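PDB 6JIL: cycloserine biosynthesis protein DcsG from Streptomyces lavendulae, which catalyses the ATP- and magnesium-dependent cyclisation of O-ureido-D-serine to the antibiotic D-cycloserine, releasing ammonium and carbon dioxide. Local coordinates for residues Tyr196-His201 and Thr280-Gly285; Leu250-Val255 and Pro275-Thr280. One frame throughout, in Å; residues are numbered along the deposited sequence.

Interaction 1: residues Tyr196-His201 and Thr280-Gly285; sequences YSHAIH and TFSEDG
In the antiparallel sheet of the ATP-grasp fold, a classic beta bulge in strand 195-202 sets Ser-197 and His-198 against Thr-190 of strand 186-192, and both of their side chains head for the loop that leads into helix 285-296, His-198 meeting Ser-282 and Gly-285, and Ser-197 meeting Gly-285. The imidazole of His-198 carries much of the contact. Ser-282 lays its CB over one face of the ring in a CH-pi contact, 3.5 Å from the His-198 ring centroid and displaced toward the rim near CG and ND1. The CB of His-198 carries the side chain toward this loop, and chi1 (59°) places CG between the backbone N and the carbonyl carbon. The rotation of the ring is fixed at two nitrogens: Ser-197 OG lies in the ring plane at the edge, 2.8 Å from His-198 ND1 in a hydrogen bond, while NE2 has its hydrogen-bond partner in Leu-277 O.

The hydroxyl of Ser-282 is occupied within its own loop. It bonds to Leu-279 O, and Gly-285 N, at the start of the helix, gives Ser-282 OG a weak second partner at 2.9 Å, bent at 129°. Farther along the strand, Ile-200 CG2 lies 3.9 Å from Phe-281 CB and equally near its CG, the two side chains crossing obliquely; the Phe-281 side chain also touches Arg-220 and Leu-217. At the other end, Gly-285 presents no side chain, and its CA comes to 4.1 Å from His-198 CE1 and 3.8 Å from Ser-197 OG.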
loop_
_atom_site.group_PDB
_atom_site.type_symbol
_atom_site.label_atom_id
_atom_site.label_comp_id
_atom_site.label_asym_id
_atom_site.label_seq_id
_atom_site.Cartn_x
_atom_site.Cartn_y
_atom_site.Cartn_z
ATOM N N TYR A 196 10.519 0.571 13.836
ATOM C CA TYR A 196 10.934 -0.371 12.810
ATOM C C TYR A 196 10.940 -1.792 13.354
ATOM O O TYR A 196 11.495 -2.055 14.422
ATOM C CB TYR A 196 12.336 -0.017 12.303
ATOM C CG TYR A 196 12.925 -1.061 11.387
ATOM C CD1 TYR A 196 12.456 -1.221 10.083
ATOM C CD2 TYR A 196 13.933 -1.911 11.832
ATOM C CE1 TYR A 196 12.979 -2.204 9.245
ATOM C CE2 TYR A 196 14.464 -2.905 11.003
ATOM C CZ TYR A 196 13.981 -3.041 9.713
ATOM O OH TYR A 196 14.500 -4.011 8.897
ATOM N N SER A 197 10.325 -2.710 12.617
ATOM C CA SER A 197 10.293 -4.102 13.044
ATOM C C SER A 197 11.145 -4.984 12.149
ATOM O O SER A 197 12.024 -5.692 12.621
ATOM C CB SER A 197 8.861 -4.637 13.044
ATOM O OG SER A 197 8.838 -6.012 13.395
ATOM N N HIS A 198 10.887 -4.933 10.849
ATOM C CA HIS A 198 11.618 -5.770 9.914
ATOM C C HIS A 198 11.322 -5.359 8.481
ATOM O O HIS A 198 10.452 -4.519 8.223
ATOM C CB HIS A 198 11.191 -7.218 10.089
ATOM C CG HIS A 198 9.726 -7.431 9.862
ATOM N ND1 HIS A 198 8.778 -7.194 10.837
ATOM C CD2 HIS A 198 9.041 -7.806 8.753
ATOM C CE1 HIS A 198 7.574 -7.415 10.339
ATOM N NE2 HIS A 198 7.706 -7.786 9.077
ATOM N N ALA A 199 12.038 -5.981 7.551
ATOM C CA ALA A 199 11.862 -5.689 6.141
ATOM C C ALA A 199 12.145 -6.909 5.280
ATOM O O ALA A 199 12.631 -7.938 5.760
ATOM C CB ALA A 199 12.778 -4.541 5.734
ATOM N N ILE A 200 11.820 -6.792 3.999
ATOM C CA ILE A 200 12.070 -7.862 3.054
ATOM C C ILE A 200 12.496 -7.233 1.743
ATOM O O ILE A 200 12.376 -6.027 1.537
ATOM C CB ILE A 200 10.805 -8.704 2.752
ATOM C CG1 ILE A 200 9.860 -7.910 1.841
ATOM C CG2 ILE A 200 10.106 -9.091 4.046
ATOM C CD1 ILE A 200 8.681 -8.708 1.312
ATOM N N HIS A 201 13.016 -8.067 0.862
ATOM C CA HIS A 201 13.388 -7.624 -0.451
ATOM C C HIS A 201 12.307 -8.240 -1.336
ATOM O O HIS A 201 11.872 -9.373 -1.102
ATOM C CB HIS A 201 14.771 -8.144 -0.843
ATOM C CG HIS A 201 15.040 -8.062 -2.309
ATOM N ND1 HIS A 201 14.842 -9.126 -3.161
ATOM C CD2 HIS A 201 15.412 -7.020 -3.089
ATOM C CE1 HIS A 201 15.079 -8.743 -4.403
ATOM N NE2 HIS A 201 15.426 -7.469 -4.386
ATOM N N THR A 280 5.704 -13.336 8.620
ATOM C CA THR A 280 6.413 -14.608 8.612
ATOM C C THR A 280 7.885 -14.519 8.215
ATOM O O THR A 280 8.588 -15.534 8.184
ATOM C CB THR A 280 5.685 -15.637 7.707
ATOM O OG1 THR A 280 5.707 -15.193 6.346
ATOM C CG2 THR A 280 4.230 -15.784 8.148
ATOM N N PHE A 281 8.355 -13.310 7.916
ATOM C CA PHE A 281 9.761 -13.112 7.556
ATOM C C PHE A 281 10.555 -12.521 8.716
ATOM O O PHE A 281 11.743 -12.244 8.578
ATOM C CB PHE A 281 9.906 -12.176 6.352
ATOM C CG PHE A 281 9.598 -12.820 5.038
ATOM C CD1 PHE A 281 8.285 -12.940 4.596
ATOM C CD2 PHE A 281 10.627 -13.282 4.224
ATOM C CE1 PHE A 281 8.004 -13.506 3.362
ATOM C CE2 PHE A 281 10.355 -13.850 2.989
ATOM C CZ PHE A 281 9.041 -13.962 2.556
ATOM N N SER A 282 9.892 -12.313 9.848
ATOM C CA SER A 282 10.535 -11.751 11.035
ATOM C C SER A 282 10.268 -12.714 12.178
ATOM O O SER A 282 9.281 -13.439 12.140
ATOM C CB SER A 282 9.918 -10.397 11.371
ATOM O OG SER A 282 8.571 -10.559 11.784
ATOM N N GLU A 283 11.106 -12.718 13.208
ATOM C CA GLU A 283 10.866 -13.652 14.303
ATOM C C GLU A 283 9.895 -13.166 15.370
ATOM O O GLU A 283 9.450 -13.958 16.196
ATOM C CB GLU A 283 12.178 -14.085 14.969
ATOM C CG GLU A 283 12.029 -15.348 15.847
ATOM C CD GLU A 283 11.708 -16.620 15.046
ATOM O OE1 GLU A 283 12.620 -17.148 14.373
ATOM O OE2 GLU A 283 10.545 -17.093 15.085
ATOM N N ASP A 284 9.550 -11.882 15.368
ATOM C CA ASP A 284 8.607 -11.393 16.373
ATOM C C ASP A 284 7.661 -10.315 15.853
ATOM O O ASP A 284 6.954 -9.670 16.628
ATOM C CB ASP A 284 9.359 -10.878 17.603
ATOM C CG ASP A 284 10.176 -9.635 17.311
ATOM O OD1 ASP A 284 10.989 -9.659 16.362
ATOM O OD2 ASP A 284 10.012 -8.632 18.037
ATOM N N GLY A 285 7.640 -10.133 14.537
ATOM C CA GLY A 285 6.782 -9.123 13.942
ATOM C C GLY A 285 5.320 -9.246 14.325
ATOM O O GLY A 285 4.674 -8.252 14.642
#

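Interaction 2: residues Leu250-Val255 and Pro275-Thr280; sequences LVCGRV and PSLNLT
The guanidinium of Arg-254 meets the carbonyl oxygen of Ser-276 at its edge, near its plane but somewhat tilted from it, while CB of Pro-275 approaches the same group obliquely and the amide of Asn-278 is turned 60° against it. Arg-254, inferred to belong to the active site, lies in strand 252-259 of the antiparallel sheet in the ATP-grasp fold; the partner segment is the loop that follows strand 265-271 and crosses the strand steeply.

One hydrogen bond carries the polar part. Arg-254 NH1 donates to Ser-276 O over 2.7 Å with an N-H...O angle of 149°, in the carbonyl plane and onto a lone pair. The Arg-254 chain is extended as far as CD and then bends at chi3 (76°), which places NE. CD itself passes 3.2 Å from Ser-276 O, so that carbonyl is flanked by the aliphatic chain as well as gripped by NH1. NH1 also forms a salt bridge with the magnesium ligand Glu-271, and NE one with Asp-256, consistent with a guanidinium held rigidly beside the metal site. Asn-278 crosses the arginine chain at about a right angle, its ND2 4.0 Å from Arg-254 CD; its OD1, like the hydroxyl of Ser-276, bonds to NH1 of Arg-220, another arginine inferred to act in catalysis.

Two residues back along the strand the contact turns apolar. Cys-252 SG packs 4.0 Å from Leu-277 CD1, and Phe-289 of helix 285-296 touches both side chains. Leu-277 CD2 lies 4.1 Å from Cys-252 CB, and Pro-275 CG also reaches Cys-252 SG, at 4.1 Å.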
loop_
_atom_site.group_PDB
_atom_site.type_symbol
_atom_site.label_atom_id
_atom_site.label_comp_id
_atom_site.label_asym_id
_atom_site.label_seq_id
_atom_site.Cartn_x
_atom_site.Cartn_y
_atom_site.Cartn_z
ATOM N N LEU A 250 0.949 5.096 13.689
ATOM C CA LEU A 250 0.173 4.124 12.949
ATOM C C LEU A 250 0.433 2.771 13.619
ATOM O O LEU A 250 1.581 2.410 13.874
ATOM C CB LEU A 250 0.611 4.122 11.486
ATOM C CG LEU A 250 0.200 5.416 10.779
ATOM C CD1 LEU A 250 1.218 5.782 9.721
ATOM C CD2 LEU A 250 -1.195 5.246 10.187
ATOM N N VAL A 251 -0.632 2.044 13.942
ATOM C CA VAL A 251 -0.475 0.743 14.584
ATOM C C VAL A 251 0.515 -0.070 13.766
ATOM O O VAL A 251 1.396 -0.735 14.308
ATOM C CB VAL A 251 -1.817 -0.035 14.664
ATOM C CG1 VAL A 251 -2.780 0.688 15.570
ATOM C CG2 VAL A 251 -2.424 -0.182 13.274
ATOM N N CYS A 252 0.363 -0.005 12.449
ATOM C CA CYS A 252 1.248 -0.729 11.555
ATOM C C CYS A 252 1.267 -0.028 10.214
ATOM O O CYS A 252 0.359 0.740 9.889
ATOM C CB CYS A 252 0.768 -2.171 11.364
ATOM S SG CYS A 252 -0.706 -2.324 10.341
ATOM N N GLY A 253 2.311 -0.295 9.440
ATOM C CA GLY A 253 2.427 0.309 8.133
ATOM C C GLY A 253 3.610 -0.292 7.421
ATOM O O GLY A 253 4.494 -0.860 8.049
ATOM N N ARG A 254 3.617 -0.189 6.103
ATOM C CA ARG A 254 4.716 -0.706 5.320
ATOM C C ARG A 254 5.101 0.396 4.353
ATOM O O ARG A 254 4.236 0.996 3.709
ATOM C CB ARG A 254 4.299 -1.958 4.542
ATOM C CG ARG A 254 5.492 -2.788 4.065
ATOM C CD ARG A 254 5.092 -3.970 3.171
ATOM N NE ARG A 254 4.738 -3.542 1.826
ATOM C CZ ARG A 254 3.506 -3.572 1.327
ATOM N NH1 ARG A 254 2.498 -4.019 2.065
ATOM N NH2 ARG A 254 3.279 -3.141 0.092
ATOM N N VAL A 255 6.395 0.671 4.265
ATOM C CA VAL A 255 6.898 1.695 3.373
ATOM C C VAL A 255 7.820 1.007 2.390
ATOM O O VAL A 255 8.817 0.409 2.793
ATOM C CB VAL A 255 7.683 2.758 4.150
ATOM C CG1 VAL A 255 8.133 3.863 3.215
ATOM C CG2 VAL A 255 6.816 3.320 5.265
ATOM N N PRO A 275 -2.136 -3.297 4.768
ATOM C CA PRO A 275 -0.864 -3.766 4.219
ATOM C C PRO A 275 -0.490 -5.212 4.459
ATOM O O PRO A 275 -0.841 -5.816 5.479
ATOM C CB PRO A 275 0.136 -2.867 4.907
ATOM C CG PRO A 275 -0.443 -2.814 6.305
ATOM C CD PRO A 275 -1.905 -2.537 6.014
ATOM N N SER A 276 0.227 -5.767 3.496
ATOM C CA SER A 276 0.770 -7.094 3.668
ATOM C C SER A 276 1.944 -6.653 4.542
ATOM O O SER A 276 2.651 -5.695 4.201
ATOM C CB SER A 276 1.274 -7.650 2.343
ATOM O OG SER A 276 2.277 -8.632 2.549
ATOM N N LEU A 277 2.141 -7.314 5.672
ATOM C CA LEU A 277 3.213 -6.924 6.587
ATOM C C LEU A 277 4.457 -7.813 6.592
ATOM O O LEU A 277 5.477 -7.430 7.156
ATOM C CB LEU A 277 2.635 -6.815 7.999
ATOM C CG LEU A 277 1.565 -5.729 8.139
ATOM C CD1 LEU A 277 0.723 -5.966 9.383
ATOM C CD2 LEU A 277 2.236 -4.365 8.203
ATOM N N ASN A 278 4.373 -8.988 5.971
ATOM C CA ASN A 278 5.494 -9.933 5.914
ATOM C C ASN A 278 5.874 -10.441 7.302
ATOM O O ASN A 278 7.057 -10.624 7.610
ATOM C CB ASN A 278 6.720 -9.283 5.254
ATOM C CG ASN A 278 6.460 -8.868 3.820
ATOM O OD1 ASN A 278 5.993 -9.663 3.014
ATOM N ND2 ASN A 278 6.763 -7.620 3.498
ATOM N N LEU A 279 4.865 -10.676 8.135
ATOM C CA LEU A 279 5.084 -11.154 9.496
ATOM C C LEU A 279 5.912 -12.431 9.569
ATOM O O LEU A 279 6.735 -12.589 10.472
ATOM C CB LEU A 279 3.739 -11.392 10.190
ATOM C CG LEU A 279 2.800 -10.189 10.312
ATOM C CD1 LEU A 279 1.532 -10.599 11.059
ATOM C CD2 LEU A 279 3.511 -9.050 11.034
ATOM N N THR A 280 5.704 -13.336 8.620
ATOM C CA THR A 280 6.413 -14.608 8.612
ATOM C C THR A 280 7.885 -14.519 8.215
ATOM O O THR A 280 8.588 -15.534 8.184
ATOM C CB THR A 280 5.685 -15.637 7.707
ATOM O OG1 THR A 280 5.707 -15.193 6.346
ATOM C CG2 THR A 280 4.230 -15.784 8.148
#

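The loop 275-285 serves both contacts: its first half lies across strand 252-259, its second against strand 195-202 of the same sheet. The centres of interactions 1 and 2 are about 9 Å apart, and they touch directly through the hydrogen bond between His-198 NE2 and Leu-277 O, 3.0 Å long. Arg-220 joins them on the active-site side, close to Phe-281 and bonded to Ser-276 and Asn-278. Interaction 2 is nearer the metal: from the side chain of Arg-254 to a magnesium ion is about 4 Å, against about 9 Å from the side chain of Ile-200.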